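Local coordinates for protein polyketide biosynthesis cytochrome P450 PksS (Bacillus subtilis, PDB 4YZR) that acts as a heme-dependent monooxygenase in the biosynthesis of the antibiotic bacillaene, with dihydrobacillaene as its substrate, at residues M5-H9 against H31-L35; P17-L21 against Y284-M290; T48-C53 against A320-F326; L255-K261 against D375-A379. All coordinates share one frame. Residues are numbered along the deposited sequence.

Interaction 1 of 4, residues M5-H9 against H31-L35; sequences MFHPH and HRFEL
At the centre two phenyl rings meet edge-to-face: the edge of F6 points into the face of F33, centroids 4.9 Å apart, planes at 86°, with F6 CD2 3.7 Å from F33 CZ. F6 takes the t rotamer about chi1 and F33 the p rotamer, and both CA-to-CB bonds point toward the opposing segment. P8 extends this apolar patch, its CG lying 4.3 Å from F33 CE2 and 4.4 Å from L35 CD1. The backbone of 5-9 carries no regular structure: F6 is extended (phi/psi -74/128), whereas P8 takes helical angles (-67/-20) just ahead of helix 11-15. From M5 to P8 it runs at 51° to strand residues 31-35, with CA atoms 6.3 Å apart at F6 and F33 and 8.2 Å at P8 and L35, so the two chains diverge and do not pair as strands. Further out, H31, with chi1 t, supplies the polar link: F6 N donates to H31 NE2 (3.2 Å, 159°), while F6 CB packs 3.6 Å from H31 CD2. E28 binds ND1 of the same imidazole, so both ring nitrogens are used. F33 meets F314 edge-to-face and pairs through its backbone with A44, tying the patch into the sheet 30-35/42-47/312-315. This is the N-terminal chain of a cytochrome P450 packing on the first strand of the beta-1 sheet.

Interaction 2 of 4, residues P17-L21 against Y284-M290; sequences PFSVL and YTSPVVM
S286 leaves the helix with positive phi (33/71), so helix 274-285 ends sharply and turns its chain around the ring of F18. That ring (chi1 m, chi2 89°) lies with CE2 3.6 Å from Y284 O, CZ 3.4 Å from T285 O and CE2 3.9 Å from S286 CB; T285 O and S286 CB lie at its edge. V289, chi1 p, covers one face: its CG2 sits 4.1 Å from the F18 centroid, 26° off the normal, a CH-pi contact. In P450 terms, the N-terminal A helix (17-27) packs on the turn leaving the K helix, which carries the ExxR motif ending at R283; V288 in this turn touches the heme. V289 CG2 also approaches P17 CG (4.3 Å) and L21 CD1 (4.2 Å), one turn apart on helix 17-27 and joined by L21 N to P17 O at 2.9 Å. CA atoms lie 7.7 Å apart at P17 and V289 and 9.2 Å at L21 and M290. M290 (chi1 m, chi2 t) has its CA-to-CB bond sideways, and its side-chain end comes nearer to helix 17-27. No hydrogen bond crosses between the segments.

Interaction 3 of 4, residues T48-C53 against A320-F326; sequences TRYDDC and ANRDPNF
Y50 lays its ring over that of F326 in an offset stack, centroids 4.2 Å apart and planes at 26°, with Y50 CD1 3.5 Å from F326 CG. F326 CB adds a CH-pi contact, 4.2 Å from the Y50 centroid and 12° off the normal. Y50 is t about chi1 and F326 m. The backbones come close, CA to CA 4.1 Å at Y50 and A320, an approach that fits the small side chain of A320; Y50 CD2 lies 3.4 Å from A320 O, at the ring edge, and A320 CB also meets C53 SG at 4.1 Å. R49 holds the N-cap position of the helix, yet the first helical NH is met from across the contact: Y50 N donates to D323 OD2 (2.8 Å, 167°). Water 1 donates to the same OD2 (2.7 Å) and accepts from D51 N (3.3 Å). D323 OD1 takes N325 N at 2.9 Å, an Asx turn, and N325 ND2 at 2.9 Å. A type I turn, A320 to D323, brings the aspartate into place; these residues belong to the ANRDP sequence familiar in bacterial P450s. R49 NE pairs with D51 OD1 at 2.8 Å. The contact joins the start of helix 50-58, directly after strand 42-47, to the loop after helix 317-320, with R25 of helix 17-27 against T48, R49 and R322, and Y50 OH bonded to R341 O.

Interaction 4 of 4, residues L255-K261 against D375-A379; sequences LALLQHK and DIELA
I376 opens the contact in extended conformation (phi/psi -55/140): its CG2 and its O each lie 3.9 Å from CD2 of L258, the leucine of helix 228-259 that faces the strand. E377, the next residue, directs its CA-to-CB bond away from the helix, but its extended chain (chi1 t, chi2 t) brings OE1 to 4.0 Å from K261 NZ, opposite charges too far apart for a salt bridge. L378 (chi1 t, chi2 p) then points toward the helix, with its CA 6.0 Å from that of L258. Its CD1 touches L255 CD1 at 3.7 Å and L258 CD1 at 4.2 Å, and its CD2 meets Q259 CG at 4.3 Å. L258 is m,t; L255 is t,p. Water 2 bridges the backbones, donating to L258 O (2.8 Å) and accepting from L378 N (2.9 Å). In the P450 fold this is the C-terminal end of the long helix I (228-259), against edge strand 377-378 of the small sheet with 400-402, whose V401 touches L258 and I376. H260, N-cap of helix 261-269, ties its ND1 to A256 O (2.7 Å). With no direct hydrogen bond across, the fit of leucine and isoleucine side chains matters more here than directed bonds.

Overall arrangement
Interactions 1 and 2 are buried, interactions 3 and 4 only partly so. Helix 17-27 leads into strand 30-35, and F6 packs on V20 and L21, making interactions 1 and 2 neighbours. Interaction 2 is the hub: Y284 O and S286 OG probably accept hydrogen bonds from R322 NH2 and N321 ND2 of interaction 3, while Y284 and T285 pack on H260 and A256 of interaction 4. Interactions 1 and 4 are far apart, about 33 Å between centres. Chemistry follows place: interaction 2 is mostly apolar, without a hydrogen bond between its segments, interaction 1 adds one histidine bond to its rings, and interaction 3 mixes a stack, a carboxylate and water. Interaction 4 keeps an aliphatic heart with a loose charge pair at its rim.

Interaction 1 of 4, residues M5-H9 against H31-L35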
loop_
_atom_site.group_PDB
_atom_site.type_symbol
_atom_site.label_atom_id
_atom_site.label_comp_id
_atom_site.label_asym_id
_atom_site.label_seq_id
_atom_site.Cartn_x
_atom_site.Cartn_y
_atom_site.Cartn_z
ATOM N N MET A 5 6.375 -13.460 22.722
ATOM C CA MET A 5 5.956 -14.214 21.459
ATOM C C MET A 5 5.058 -13.336 20.555
ATOM O O MET A 5 4.024 -12.810 20.968
ATOM C CB MET A 5 5.182 -15.505 21.791
ATOM C CG MET A 5 5.918 -16.670 22.482
ATOM S SD MET A 5 4.775 -18.092 22.651
ATOM C CE MET A 5 5.514 -19.161 23.909
ATOM N N PHE A 6 5.501 -13.082 19.347
ATOM C CA PHE A 6 4.738 -12.251 18.427
ATOM C C PHE A 6 3.512 -13.015 17.892
ATOM O O PHE A 6 3.600 -14.109 17.395
ATOM C CB PHE A 6 5.667 -11.933 17.216
ATOM C CG PHE A 6 5.036 -11.016 16.188
ATOM C CD1 PHE A 6 4.381 -9.900 16.572
ATOM C CD2 PHE A 6 5.142 -11.309 14.856
ATOM C CE1 PHE A 6 3.875 -9.018 15.631
ATOM C CE2 PHE A 6 4.643 -10.478 13.918
ATOM C CZ PHE A 6 4.018 -9.391 14.297
ATOM N N HIS A 7 2.359 -12.361 18.030
ATOM C CA HIS A 7 1.108 -12.829 17.618
ATOM C C HIS A 7 0.409 -11.862 16.681
ATOM O O HIS A 7 -0.439 -11.064 17.086
ATOM C CB HIS A 7 0.159 -13.037 18.834
ATOM C CG HIS A 7 0.623 -14.093 19.783
ATOM N ND1 HIS A 7 0.855 -15.382 19.383
ATOM C CD2 HIS A 7 1.058 -14.014 21.058
ATOM C CE1 HIS A 7 1.309 -16.098 20.397
ATOM N NE2 HIS A 7 1.465 -15.287 21.422
ATOM N N PRO A 8 0.754 -11.953 15.402
ATOM C CA PRO A 8 0.197 -10.925 14.504
ATOM C C PRO A 8 -1.297 -11.018 14.336
ATOM O O PRO A 8 -1.930 -10.083 13.985
ATOM C CB PRO A 8 0.866 -11.245 13.122
ATOM C CG PRO A 8 1.340 -12.644 13.240
ATOM C CD PRO A 8 1.753 -12.820 14.727
ATOM N N HIS A 9 -1.934 -12.189 14.624
ATOM C CA HIS A 9 -3.370 -12.350 14.579
ATOM C C HIS A 9 -3.979 -12.124 15.947
ATOM O O HIS A 9 -5.192 -12.358 16.066
ATOM C CB HIS A 9 -3.702 -13.748 14.068
ATOM C CG HIS A 9 -3.265 -13.934 12.669
ATOM N ND1 HIS A 9 -3.865 -13.241 11.640
ATOM C CD2 HIS A 9 -2.302 -14.710 12.117
ATOM C CE1 HIS A 9 -3.308 -13.624 10.493
ATOM N NE2 HIS A 9 -2.353 -14.481 10.756
ATOM N N HIS A 31 13.434 -11.609 16.063
ATOM C CA HIS A 31 12.584 -12.519 16.879
ATOM C C HIS A 31 12.067 -13.573 16.082
ATOM O O HIS A 31 11.312 -13.391 15.081
ATOM C CB HIS A 31 11.468 -11.658 17.470
ATOM C CG HIS A 31 10.373 -12.459 18.115
ATOM N ND1 HIS A 31 10.529 -13.074 19.351
ATOM C CD2 HIS A 31 9.136 -12.779 17.707
ATOM C CE1 HIS A 31 9.451 -13.782 19.634
ATOM N NE2 HIS A 31 8.561 -13.595 18.693
ATOM N N ARG A 32 12.310 -14.857 16.472
ATOM C CA ARG A 32 11.776 -15.970 15.805
ATOM C C ARG A 32 10.332 -16.288 16.230
ATOM O O ARG A 32 10.060 -16.259 17.439
ATOM C CB ARG A 32 12.656 -17.201 16.075
ATOM C CG ARG A 32 12.253 -18.366 15.218
ATOM C CD ARG A 32 13.147 -19.611 15.364
ATOM N NE ARG A 32 12.818 -20.672 14.376
ATOM C CZ ARG A 32 11.841 -21.588 14.516
ATOM N NH1 ARG A 32 11.050 -21.585 15.576
ATOM N NH2 ARG A 32 11.654 -22.533 13.632
ATOM N N PHE A 33 9.440 -16.540 15.326
ATOM C CA PHE A 33 8.045 -16.908 15.674
ATOM C C PHE A 33 7.545 -17.849 14.638
ATOM O O PHE A 33 8.238 -18.224 13.709
ATOM C CB PHE A 33 7.173 -15.647 15.829
ATOM C CG PHE A 33 6.828 -14.903 14.508
ATOM C CD1 PHE A 33 7.770 -14.072 13.859
ATOM C CD2 PHE A 33 5.607 -15.070 13.881
ATOM C CE1 PHE A 33 7.432 -13.418 12.681
ATOM C CE2 PHE A 33 5.268 -14.406 12.741
ATOM C CZ PHE A 33 6.215 -13.603 12.134
ATOM N N GLU A 34 6.298 -18.321 14.858
ATOM C CA GLU A 34 5.638 -19.232 14.026
ATOM C C GLU A 34 4.360 -18.623 13.504
ATOM O O GLU A 34 3.561 -17.989 14.204
ATOM C CB GLU A 34 5.330 -20.540 14.790
ATOM C CG GLU A 34 6.516 -21.438 15.035
ATOM C CD GLU A 34 6.149 -22.646 15.952
ATOM O OE1 GLU A 34 4.972 -22.757 16.393
ATOM O OE2 GLU A 34 7.045 -23.471 16.220
ATOM N N LEU A 35 4.244 -18.685 12.184
ATOM C CA LEU A 35 3.193 -17.951 11.483
ATOM C C LEU A 35 2.158 -19.027 11.240
ATOM O O LEU A 35 2.462 -20.080 10.688
ATOM C CB LEU A 35 3.692 -17.360 10.183
ATOM C CG LEU A 35 2.615 -16.703 9.358
ATOM C CD1 LEU A 35 2.166 -15.385 9.959
ATOM C CD2 LEU A 35 3.110 -16.566 7.933
#

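Interaction 2 of 4, residues P17-L21 against Y284-M290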
loop_
_atom_site.group_PDB
_atom_site.type_symbol
_atom_site.label_atom_id
_atom_site.label_comp_id
_atom_site.label_asym_id
_atom_site.label_seq_id
_atom_site.Cartn_x
_atom_site.Cartn_y
_atom_site.Cartn_z
ATOM N N PRO A 17 -0.664 -1.913 16.188
ATOM C CA PRO A 17 0.517 -2.677 15.779
ATOM C C PRO A 17 1.856 -1.906 15.996
ATOM O O PRO A 17 2.881 -2.530 16.156
ATOM C CB PRO A 17 0.239 -2.963 14.300
ATOM C CG PRO A 17 -0.628 -1.868 13.923
ATOM C CD PRO A 17 -1.530 -1.647 15.070
ATOM N N PHE A 18 1.714 -0.610 16.055
ATOM C CA PHE A 18 2.897 0.233 16.249
ATOM C C PHE A 18 3.458 -0.012 17.615
ATOM O O PHE A 18 4.666 -0.108 17.826
ATOM C CB PHE A 18 2.624 1.666 16.017
ATOM C CG PHE A 18 2.117 1.915 14.653
ATOM C CD1 PHE A 18 0.786 1.882 14.299
ATOM C CD2 PHE A 18 3.056 2.164 13.623
ATOM C CE1 PHE A 18 0.398 2.073 12.997
ATOM C CE2 PHE A 18 2.613 2.383 12.310
ATOM C CZ PHE A 18 1.323 2.335 11.991
ATOM N N SER A 19 2.558 -0.182 18.599
ATOM C CA SER A 19 3.095 -0.371 19.961
ATOM C C SER A 19 3.659 -1.801 20.122
ATOM O O SER A 19 4.685 -1.969 20.761
ATOM C CB SER A 19 2.075 -0.052 21.079
ATOM O OG SER A 19 2.318 -0.747 22.277
ATOM N N VAL A 20 3.089 -2.769 19.462
ATOM C CA VAL A 20 3.646 -4.110 19.519
ATOM C C VAL A 20 5.029 -4.141 18.856
ATOM O O VAL A 20 6.035 -4.658 19.361
ATOM C CB VAL A 20 2.722 -5.156 18.850
ATOM C CG1 VAL A 20 3.356 -6.495 18.732
ATOM C CG2 VAL A 20 1.422 -5.277 19.670
ATOM N N LEU A 21 5.073 -3.680 17.586
ATOM C CA LEU A 21 6.337 -3.714 16.848
ATOM C C LEU A 21 7.436 -2.864 17.564
ATOM O O LEU A 21 8.599 -3.221 17.548
ATOM C CB LEU A 21 6.151 -3.240 15.422
ATOM C CG LEU A 21 5.242 -4.042 14.507
ATOM C CD1 LEU A 21 5.126 -3.339 13.166
ATOM C CD2 LEU A 21 5.811 -5.413 14.384
ATOM N N TYR A 284 4.483 7.918 9.670
ATOM C CA TYR A 284 3.745 7.749 10.923
ATOM C C TYR A 284 2.606 6.740 10.775
ATOM O O TYR A 284 2.386 5.951 11.748
ATOM C CB TYR A 284 3.209 9.123 11.313
ATOM C CG TYR A 284 2.593 9.186 12.686
ATOM C CD1 TYR A 284 3.345 9.435 13.784
ATOM C CD2 TYR A 284 1.275 8.967 12.827
ATOM C CE1 TYR A 284 2.692 9.500 15.062
ATOM C CE2 TYR A 284 0.634 9.009 14.069
ATOM C CZ TYR A 284 1.366 9.265 15.119
ATOM O OH TYR A 284 0.705 9.286 16.369
ATOM N N THR A 285 1.942 6.658 9.647
ATOM C CA THR A 285 0.805 5.786 9.507
ATOM C C THR A 285 1.197 4.478 8.914
ATOM O O THR A 285 0.368 3.553 8.974
ATOM C CB THR A 285 -0.318 6.402 8.657
ATOM O OG1 THR A 285 0.008 6.489 7.265
ATOM C CG2 THR A 285 -0.804 7.770 9.263
ATOM N N SER A 286 2.336 4.329 8.246
ATOM C CA SER A 286 2.830 3.103 7.622
ATOM C C SER A 286 1.676 2.253 7.088
ATOM O O SER A 286 1.474 1.086 7.628
ATOM C CB SER A 286 3.685 2.321 8.601
ATOM O OG SER A 286 4.849 3.114 8.998
ATOM N N PRO A 287 0.973 2.616 6.035
ATOM C CA PRO A 287 -0.183 1.862 5.519
ATOM C C PRO A 287 0.147 0.436 5.337
ATOM O O PRO A 287 -0.696 -0.463 5.626
ATOM C CB PRO A 287 -0.524 2.582 4.252
ATOM C CG PRO A 287 -0.056 4.013 4.476
ATOM C CD PRO A 287 1.211 3.902 5.291
ATOM N N VAL A 288 1.305 0.109 4.799
ATOM C CA VAL A 288 1.871 -1.232 4.876
ATOM C C VAL A 288 2.700 -1.236 6.143
ATOM O O VAL A 288 3.822 -0.663 6.228
ATOM C CB VAL A 288 2.699 -1.584 3.653
ATOM C CG1 VAL A 288 3.238 -2.981 3.826
ATOM C CG2 VAL A 288 1.909 -1.416 2.387
ATOM N N VAL A 289 2.196 -1.846 7.166
ATOM C CA VAL A 289 2.849 -1.769 8.493
ATOM C C VAL A 289 3.917 -2.842 8.642
ATOM O O VAL A 289 4.857 -2.681 9.479
ATOM C CB VAL A 289 1.823 -1.720 9.633
ATOM C CG1 VAL A 289 1.210 -3.082 9.885
ATOM C CG2 VAL A 289 2.388 -1.152 10.895
ATOM N N MET A 290 3.787 -3.912 7.921
ATOM C CA MET A 290 4.743 -4.979 7.906
ATOM C C MET A 290 4.712 -5.591 6.549
ATOM O O MET A 290 3.638 -5.624 5.930
ATOM C CB MET A 290 4.336 -6.121 8.947
ATOM C CG MET A 290 4.626 -5.957 10.302
ATOM S SD MET A 290 4.473 -7.698 10.968
ATOM C CE MET A 290 4.118 -7.200 12.597
#

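Interaction 3 of 4, residues T48-C53 against A320-F326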
loop_
_atom_site.group_PDB
_atom_site.type_symbol
_atom_site.label_atom_id
_atom_site.label_comp_id
_atom_site.label_asym_id
_atom_site.label_seq_id
_atom_site.Cartn_x
_atom_site.Cartn_y
_atom_site.Cartn_z
ATOM N N THR A 48 12.527 -5.617 13.492
ATOM C CA THR A 48 11.903 -4.374 13.854
ATOM C C THR A 48 12.689 -3.132 13.869
ATOM O O THR A 48 12.145 -2.042 13.922
ATOM C CB THR A 48 11.125 -4.514 15.156
ATOM O OG1 THR A 48 11.962 -5.282 16.058
ATOM C CG2 THR A 48 9.862 -5.303 14.916
ATOM N N ARG A 49 14.050 -3.253 13.916
ATOM C CA ARG A 49 14.872 -2.061 13.810
ATOM C C ARG A 49 15.146 -1.586 12.390
ATOM O O ARG A 49 15.209 -2.406 11.497
ATOM C CB ARG A 49 16.254 -2.324 14.409
ATOM C CG ARG A 49 16.254 -2.429 15.953
ATOM C CD ARG A 49 17.617 -3.044 16.411
ATOM N NE ARG A 49 18.758 -2.215 15.974
ATOM C CZ ARG A 49 19.362 -1.299 16.708
ATOM N NH1 ARG A 49 20.352 -0.581 16.189
ATOM N NH2 ARG A 49 18.958 -1.005 17.953
ATOM N N TYR A 50 15.365 -0.296 12.216
ATOM C CA TYR A 50 15.600 0.251 10.885
ATOM C C TYR A 50 16.882 -0.324 10.284
ATOM O O TYR A 50 16.945 -0.710 9.130
ATOM C CB TYR A 50 15.680 1.763 10.961
ATOM C CG TYR A 50 15.779 2.487 9.663
ATOM C CD1 TYR A 50 16.967 2.665 8.970
ATOM C CD2 TYR A 50 14.642 3.116 9.122
ATOM C CE1 TYR A 50 17.055 3.409 7.833
ATOM C CE2 TYR A 50 14.730 3.883 7.963
ATOM C CZ TYR A 50 15.945 4.035 7.330
ATOM O OH TYR A 50 16.065 4.843 6.212
ATOM N N ASP A 51 17.980 -0.370 11.053
ATOM C CA ASP A 51 19.207 -0.852 10.480
ATOM C C ASP A 51 19.111 -2.279 10.095
ATOM O O ASP A 51 19.587 -2.667 8.989
ATOM C CB ASP A 51 20.423 -0.640 11.477
ATOM C CG ASP A 51 20.309 -1.311 12.790
ATOM O OD1 ASP A 51 19.267 -1.759 13.281
ATOM O OD2 ASP A 51 21.350 -1.451 13.539
ATOM N N ASP A 52 18.458 -3.096 10.897
ATOM C CA ASP A 52 18.328 -4.506 10.521
ATOM C C ASP A 52 17.347 -4.742 9.352
ATOM O O ASP A 52 17.565 -5.569 8.465
ATOM C CB ASP A 52 17.867 -5.379 11.679
ATOM C CG ASP A 52 18.838 -5.344 12.877
ATOM O OD1 ASP A 52 20.072 -5.335 12.604
ATOM O OD2 ASP A 52 18.427 -5.349 14.035
ATOM N N CYS A 53 16.287 -3.913 9.307
ATOM C CA CYS A 53 15.390 -3.991 8.153
ATOM C C CYS A 53 16.138 -3.684 6.897
ATOM O O CYS A 53 15.985 -4.324 5.854
ATOM C CB CYS A 53 14.240 -3.060 8.339
ATOM S SG CYS A 53 12.934 -3.643 9.456
ATOM N N ALA A 320 10.358 0.319 12.253
ATOM C CA ALA A 320 11.569 0.851 11.665
ATOM C C ALA A 320 11.422 2.343 11.437
ATOM O O ALA A 320 12.327 3.159 11.665
ATOM C CB ALA A 320 11.842 0.190 10.333
ATOM N N ASN A 321 10.211 2.761 11.019
ATOM C CA ASN A 321 9.865 4.147 10.761
ATOM C C ASN A 321 9.804 5.019 12.030
ATOM O O ASN A 321 9.710 6.219 11.910
ATOM C CB ASN A 321 8.540 4.193 10.010
ATOM C CG ASN A 321 8.693 4.015 8.571
ATOM O OD1 ASN A 321 9.786 4.027 8.007
ATOM N ND2 ASN A 321 7.547 3.872 7.893
ATOM N N ARG A 322 9.881 4.374 13.170
ATOM C CA ARG A 322 9.896 5.058 14.467
ATOM C C ARG A 322 11.181 4.802 15.190
ATOM O O ARG A 322 11.249 4.951 16.458
ATOM C CB ARG A 322 8.657 4.709 15.325
ATOM C CG ARG A 322 7.380 5.221 14.634
ATOM C CD ARG A 322 6.166 4.849 15.378
ATOM N NE ARG A 322 4.936 5.210 14.654
ATOM C CZ ARG A 322 3.876 5.697 15.233
ATOM N NH1 ARG A 322 3.833 5.923 16.584
ATOM N NH2 ARG A 322 2.821 5.860 14.525
ATOM N N ASP A 323 12.228 4.375 14.521
ATOM C CA ASP A 323 13.495 4.005 15.210
ATOM C C ASP A 323 14.233 5.249 15.554
ATOM O O ASP A 323 14.618 6.039 14.728
ATOM C CB ASP A 323 14.262 3.121 14.242
ATOM C CG ASP A 323 15.446 2.444 14.802
ATOM O OD1 ASP A 323 16.141 3.132 15.672
ATOM O OD2 ASP A 323 15.769 1.329 14.509
ATOM N N PRO A 324 14.547 5.456 16.886
ATOM C CA PRO A 324 15.242 6.665 17.242
ATOM C C PRO A 324 16.687 6.759 16.845
ATOM O O PRO A 324 17.213 7.884 16.878
ATOM C CB PRO A 324 15.149 6.658 18.821
ATOM C CG PRO A 324 15.013 5.324 19.166
ATOM C CD PRO A 324 14.167 4.647 18.036
ATOM N N ASN A 325 17.285 5.718 16.334
ATOM C CA ASN A 325 18.593 5.815 15.695
ATOM C C ASN A 325 18.573 6.522 14.367
ATOM O O ASN A 325 19.576 7.002 13.834
ATOM C CB ASN A 325 19.150 4.492 15.524
ATOM C CG ASN A 325 19.408 3.813 16.813
ATOM O OD1 ASN A 325 20.377 4.213 17.504
ATOM N ND2 ASN A 325 18.597 2.880 17.224
ATOM N N PHE A 326 17.341 6.599 13.752
ATOM C CA PHE A 326 17.202 7.202 12.474
ATOM C C PHE A 326 16.258 8.364 12.361
ATOM O O PHE A 326 16.276 9.091 11.336
ATOM C CB PHE A 326 16.819 6.095 11.418
ATOM C CG PHE A 326 17.953 5.168 11.146
ATOM C CD1 PHE A 326 18.199 4.083 11.962
ATOM C CD2 PHE A 326 18.887 5.432 10.127
ATOM C CE1 PHE A 326 19.244 3.236 11.732
ATOM C CE2 PHE A 326 19.942 4.584 9.913
ATOM C CZ PHE A 326 20.125 3.506 10.719
HETATM O O HOH W 1 18.377 0.942 14.008
#

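Interaction 4 of 4, residues L255-K261 against D375-A379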
loop_
_atom_site.group_PDB
_atom_site.type_symbol
_atom_site.label_atom_id
_atom_site.label_comp_id
_atom_site.label_asym_id
_atom_site.label_seq_id
_atom_site.Cartn_x
_atom_site.Cartn_y
_atom_site.Cartn_z
ATOM N N LEU A 255 -6.896 10.659 9.681
ATOM C CA LEU A 255 -7.005 10.405 11.113
ATOM C C LEU A 255 -5.815 11.064 11.860
ATOM O O LEU A 255 -5.993 11.741 12.887
ATOM C CB LEU A 255 -7.120 8.912 11.437
ATOM C CG LEU A 255 -7.035 8.557 12.923
ATOM C CD1 LEU A 255 -8.184 9.194 13.711
ATOM C CD2 LEU A 255 -7.047 7.040 13.118
ATOM N N ALA A 256 -4.597 10.833 11.369
ATOM C CA ALA A 256 -3.417 11.365 12.064
ATOM C C ALA A 256 -3.495 12.894 12.082
ATOM O O ALA A 256 -3.157 13.480 13.151
ATOM C CB ALA A 256 -2.144 10.877 11.408
ATOM N N LEU A 257 -3.847 13.558 11.021
ATOM C CA LEU A 257 -4.029 15.003 11.046
ATOM C C LEU A 257 -5.094 15.417 12.031
ATOM O O LEU A 257 -4.803 16.364 12.792
ATOM C CB LEU A 257 -4.356 15.523 9.677
ATOM C CG LEU A 257 -3.270 15.439 8.609
ATOM C CD1 LEU A 257 -3.820 15.681 7.212
ATOM C CD2 LEU A 257 -2.099 16.375 8.917
ATOM N N LEU A 258 -6.200 14.710 12.154
ATOM C CA LEU A 258 -7.275 15.053 13.091
ATOM C C LEU A 258 -6.852 14.798 14.528
ATOM O O LEU A 258 -7.493 15.418 15.417
ATOM C CB LEU A 258 -8.577 14.373 12.695
ATOM C CG LEU A 258 -9.105 14.740 11.314
ATOM C CD1 LEU A 258 -10.349 13.919 11.042
ATOM C CD2 LEU A 258 -9.351 16.230 11.200
ATOM N N GLN A 259 -5.883 13.932 14.796
ATOM C CA GLN A 259 -5.389 13.672 16.134
ATOM C C GLN A 259 -4.276 14.578 16.542
ATOM O O GLN A 259 -3.916 14.555 17.731
ATOM C CB GLN A 259 -4.892 12.254 16.242
ATOM C CG GLN A 259 -5.883 11.128 16.103
ATOM C CD GLN A 259 -5.113 9.751 15.843
ATOM O OE1 GLN A 259 -3.976 9.669 15.208
ATOM N NE2 GLN A 259 -5.716 8.782 16.215
ATOM N N HIS A 260 -3.778 15.394 15.625
ATOM C CA HIS A 260 -2.655 16.312 15.842
ATOM C C HIS A 260 -2.966 17.691 15.341
ATOM O O HIS A 260 -2.540 18.147 14.310
ATOM C CB HIS A 260 -1.379 15.779 15.168
ATOM C CG HIS A 260 -0.907 14.453 15.673
ATOM N ND1 HIS A 260 -1.441 13.241 15.266
ATOM C CD2 HIS A 260 0.017 14.136 16.610
ATOM C CE1 HIS A 260 -0.825 12.246 15.873
ATOM N NE2 HIS A 260 0.104 12.771 16.658
ATOM N N LYS A 261 -3.862 18.342 16.083
ATOM C CA LYS A 261 -4.425 19.650 15.649
ATOM C C LYS A 261 -3.438 20.731 15.350
ATOM O O LYS A 261 -3.655 21.498 14.425
ATOM C CB LYS A 261 -5.441 20.144 16.661
ATOM C CG LYS A 261 -6.783 19.427 16.503
ATOM C CD LYS A 261 -7.570 19.581 17.822
ATOM C CE LYS A 261 -9.075 19.668 17.643
ATOM N NZ LYS A 261 -9.798 18.999 18.773
ATOM N N ASP A 375 -12.988 23.373 9.344
ATOM C CA ASP A 375 -13.444 23.026 10.701
ATOM C C ASP A 375 -13.604 21.539 11.007
ATOM O O ASP A 375 -14.130 21.085 11.997
ATOM C CB ASP A 375 -14.749 23.777 11.056
ATOM C CG ASP A 375 -14.590 25.294 11.040
ATOM O OD1 ASP A 375 -13.510 25.776 11.358
ATOM O OD2 ASP A 375 -15.545 25.952 10.655
ATOM N N ILE A 376 -13.108 20.746 10.041
ATOM C CA ILE A 376 -13.240 19.298 10.219
ATOM C C ILE A 376 -12.652 18.798 11.565
ATOM O O ILE A 376 -11.584 19.276 12.018
ATOM C CB ILE A 376 -12.586 18.554 9.043
ATOM C CG1 ILE A 376 -12.842 17.073 9.110
ATOM C CG2 ILE A 376 -11.101 18.884 8.984
ATOM C CD1 ILE A 376 -12.390 16.309 7.840
ATOM N N GLU A 377 -13.345 17.853 12.190
ATOM C CA GLU A 377 -12.976 17.317 13.502
ATOM C C GLU A 377 -13.406 15.880 13.627
ATOM O O GLU A 377 -14.385 15.455 13.080
ATOM C CB GLU A 377 -13.672 18.187 14.614
ATOM C CG GLU A 377 -13.431 17.833 16.048
ATOM C CD GLU A 377 -14.241 18.787 16.940
ATOM O OE1 GLU A 377 -13.618 19.595 17.686
ATOM O OE2 GLU A 377 -15.490 18.749 16.856
ATOM N N LEU A 378 -12.609 15.119 14.365
ATOM C CA LEU A 378 -12.921 13.736 14.622
ATOM C C LEU A 378 -14.227 13.542 15.374
ATOM O O LEU A 378 -14.513 14.400 16.282
ATOM C CB LEU A 378 -11.707 13.114 15.350
ATOM C CG LEU A 378 -11.487 11.647 15.377
ATOM C CD1 LEU A 378 -11.399 11.074 13.981
ATOM C CD2 LEU A 378 -10.192 11.420 16.159
ATOM N N ALA A 379 -15.097 12.636 15.036
ATOM C CA ALA A 379 -16.418 12.451 15.679
ATOM C C ALA A 379 -16.493 10.997 16.139
ATOM O O ALA A 379 -17.529 10.378 16.097
ATOM C CB ALA A 379 -17.517 12.731 14.695
HETATM O O HOH W 2 -10.168 16.299 15.459
#